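Local coordinates for protein FACT complex subunit SPT16 (Ashbya gossypii, PDB 6A8M) that probably acts as a histone chaperone subunit of the FACT complex, reorganizing nucleosomes during transcription, replication and DNA repair, at residues F35-S39 with Y140-I145. Residues are numbered along the deposited sequence.
Sequences FILGS and YQGKFI
In the N-terminal lobe of the Spt16 N-terminal domain, the end of strand 32-37 meets the loop leading from strand 131-134 into helix 143-158. The two strands are parallel neighbours in a mixed six-stranded sheet. The helix is the beta-alpha-beta crossover to parallel strand 162-165.

Residues 35-37 are extended. Gly38 (phi/psi -91/-131) turns the chain into Ser39. Tyr140 and Gln141 are extended; Gly142 (115/160), at the N-cap, has positive phi, where a side chain would jam against the preceding carbonyl O. CA atoms pair Gly38 with Tyr140 (5.0 Å) and Ser39 with Gln141 (5.5 Å).

One direct hydrogen bond joins the backbones, Ser39 N to Gln141 O (2.9 Å, nearly linear). A water accepts from Gln141 N (3.0 Å) and donates to Ser39 O (2.6 Å). Tyr140 OH is hydrogen-bonded to Thr50 OG1 of helix 48-57.

Leu37 CG sits over a face of the Tyr140 ring (chi1 m), 4.2 Å from its centroid, a CH-pi contact. Leu37 CD2 lies 3.5 Å from Tyr140 CE2. Ile36 CG2 touches Ile145 CG1 (3.8 Å) and Phe144 CE2 (4.0 Å); both helix residues have chi1 t.

Tyr140 CB packs 3.4 Å from Gly38 N. A CB on Gly38 would clash with Gln141 O and Tyr140 CB. The polar link is thus backbone-borne and depends on close approach at Gly38, while the side chains meet by apolar and CH-pi packing.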
loop_
_atom_site.group_PDB
_atom_site.type_symbol
_atom_site.label_atom_id
_atom_site.label_comp_id
_atom_site.label_asym_id
_atom_site.label_seq_id
_atom_site.Cartn_x
_atom_site.Cartn_y
_atom_site.Cartn_z
ATOM N N PHE A 35 -17.590 5.430 9.351
ATOM C CA PHE A 35 -16.338 5.984 8.843
ATOM C C PHE A 35 -16.563 7.446 8.485
ATOM O O PHE A 35 -17.516 7.764 7.765
ATOM C CB PHE A 35 -15.848 5.214 7.610
ATOM C CG PHE A 35 -15.678 3.742 7.862
ATOM C CD1 PHE A 35 -14.525 3.282 8.459
ATOM C CD2 PHE A 35 -16.668 2.844 7.526
ATOM C CE1 PHE A 35 -14.348 1.932 8.715
ATOM C CE2 PHE A 35 -16.505 1.479 7.781
ATOM C CZ PHE A 35 -15.342 1.028 8.379
ATOM N N ILE A 36 -15.681 8.326 8.961
ATOM C CA ILE A 36 -15.865 9.765 8.790
ATOM C C ILE A 36 -14.607 10.329 8.161
ATOM O O ILE A 36 -13.529 10.268 8.763
ATOM C CB ILE A 36 -16.168 10.488 10.115
ATOM C CG1 ILE A 36 -17.136 9.673 10.980
ATOM C CG2 ILE A 36 -16.729 11.881 9.833
ATOM C CD1 ILE A 36 -16.442 8.702 11.914
ATOM N N LEU A 37 -14.746 10.910 6.976
ATOM C CA LEU A 37 -13.620 11.520 6.289
ATOM C C LEU A 37 -13.786 13.028 6.406
ATOM O O LEU A 37 -14.812 13.574 5.997
ATOM C CB LEU A 37 -13.566 11.073 4.825
ATOM C CG LEU A 37 -12.129 10.904 4.299
ATOM C CD1 LEU A 37 -12.118 10.016 3.094
ATOM C CD2 LEU A 37 -11.458 12.261 4.006
ATOM N N GLY A 38 -12.795 13.698 6.986
ATOM C CA GLY A 38 -12.877 15.141 7.058
ATOM C C GLY A 38 -12.224 15.792 5.856
ATOM O O GLY A 38 -12.482 15.399 4.717
ATOM N N SER A 39 -11.361 16.776 6.085
ATOM C CA SER A 39 -10.651 17.379 4.969
ATOM C C SER A 39 -9.553 16.441 4.484
ATOM O O SER A 39 -8.947 15.697 5.264
ATOM C CB SER A 39 -10.057 18.733 5.378
ATOM O OG SER A 39 -11.094 19.654 5.698
ATOM N N TYR A 140 -8.560 13.288 10.931
ATOM C CA TYR A 140 -8.843 14.287 9.910
ATOM C C TYR A 140 -9.202 15.613 10.572
ATOM O O TYR A 140 -9.616 15.663 11.734
ATOM C CB TYR A 140 -9.986 13.853 8.975
ATOM C CG TYR A 140 -9.735 12.568 8.211
ATOM C CD1 TYR A 140 -10.109 11.330 8.735
ATOM C CD2 TYR A 140 -9.134 12.592 6.955
ATOM C CE1 TYR A 140 -9.882 10.142 8.041
ATOM C CE2 TYR A 140 -8.910 11.412 6.239
ATOM C CZ TYR A 140 -9.288 10.194 6.787
ATOM O OH TYR A 140 -9.060 9.049 6.076
ATOM N N GLN A 141 -9.025 16.699 9.821
ATOM C CA GLN A 141 -9.354 18.037 10.285
ATOM C C GLN A 141 -10.663 18.512 9.672
ATOM O O GLN A 141 -11.237 17.871 8.786
ATOM C CB GLN A 141 -8.242 19.032 9.935
ATOM C CG GLN A 141 -6.857 18.577 10.326
ATOM C CD GLN A 141 -6.633 18.610 11.823
ATOM O OE1 GLN A 141 -7.228 19.425 12.531
ATOM N NE2 GLN A 141 -5.766 17.725 12.315
ATOM N N GLY A 142 -11.131 19.654 10.156
ATOM C CA GLY A 142 -12.237 20.320 9.509
ATOM C C GLY A 142 -13.480 20.366 10.385
ATOM O O GLY A 142 -13.644 19.599 11.340
ATOM N N LYS A 143 -14.363 21.304 10.037
ATOM C CA LYS A 143 -15.586 21.547 10.796
ATOM C C LYS A 143 -16.478 20.308 10.836
ATOM O O LYS A 143 -17.067 19.985 11.876
ATOM C CB LYS A 143 -16.315 22.743 10.162
ATOM C CG LYS A 143 -17.363 23.403 10.997
ATOM C CD LYS A 143 -17.985 24.613 10.287
ATOM C CE LYS A 143 -16.993 25.764 10.063
ATOM N NZ LYS A 143 -16.628 26.543 11.273
ATOM N N PHE A 144 -16.564 19.586 9.718
ATOM C CA PHE A 144 -17.488 18.456 9.597
ATOM C C PHE A 144 -17.135 17.350 10.585
ATOM O O PHE A 144 -17.961 16.948 11.413
ATOM C CB PHE A 144 -17.444 17.956 8.153
ATOM C CG PHE A 144 -18.348 16.779 7.836
ATOM C CD1 PHE A 144 -19.674 16.980 7.454
ATOM C CD2 PHE A 144 -17.840 15.485 7.793
ATOM C CE1 PHE A 144 -20.504 15.899 7.077
ATOM C CE2 PHE A 144 -18.653 14.408 7.437
ATOM C CZ PHE A 144 -19.998 14.620 7.079
ATOM N N ILE A 145 -15.899 16.853 10.528
ATOM C CA ILE A 145 -15.528 15.778 11.442
ATOM C C ILE A 145 -15.484 16.269 12.884
ATOM O O ILE A 145 -15.767 15.500 13.813
ATOM C CB ILE A 145 -14.197 15.125 11.019
ATOM C CG1 ILE A 145 -14.014 13.795 11.753
ATOM C CG2 ILE A 145 -13.014 16.063 11.268
ATOM C CD1 ILE A 145 -12.929 12.914 11.185
HETATM O O HOH W 1 -7.464 16.328 7.333
#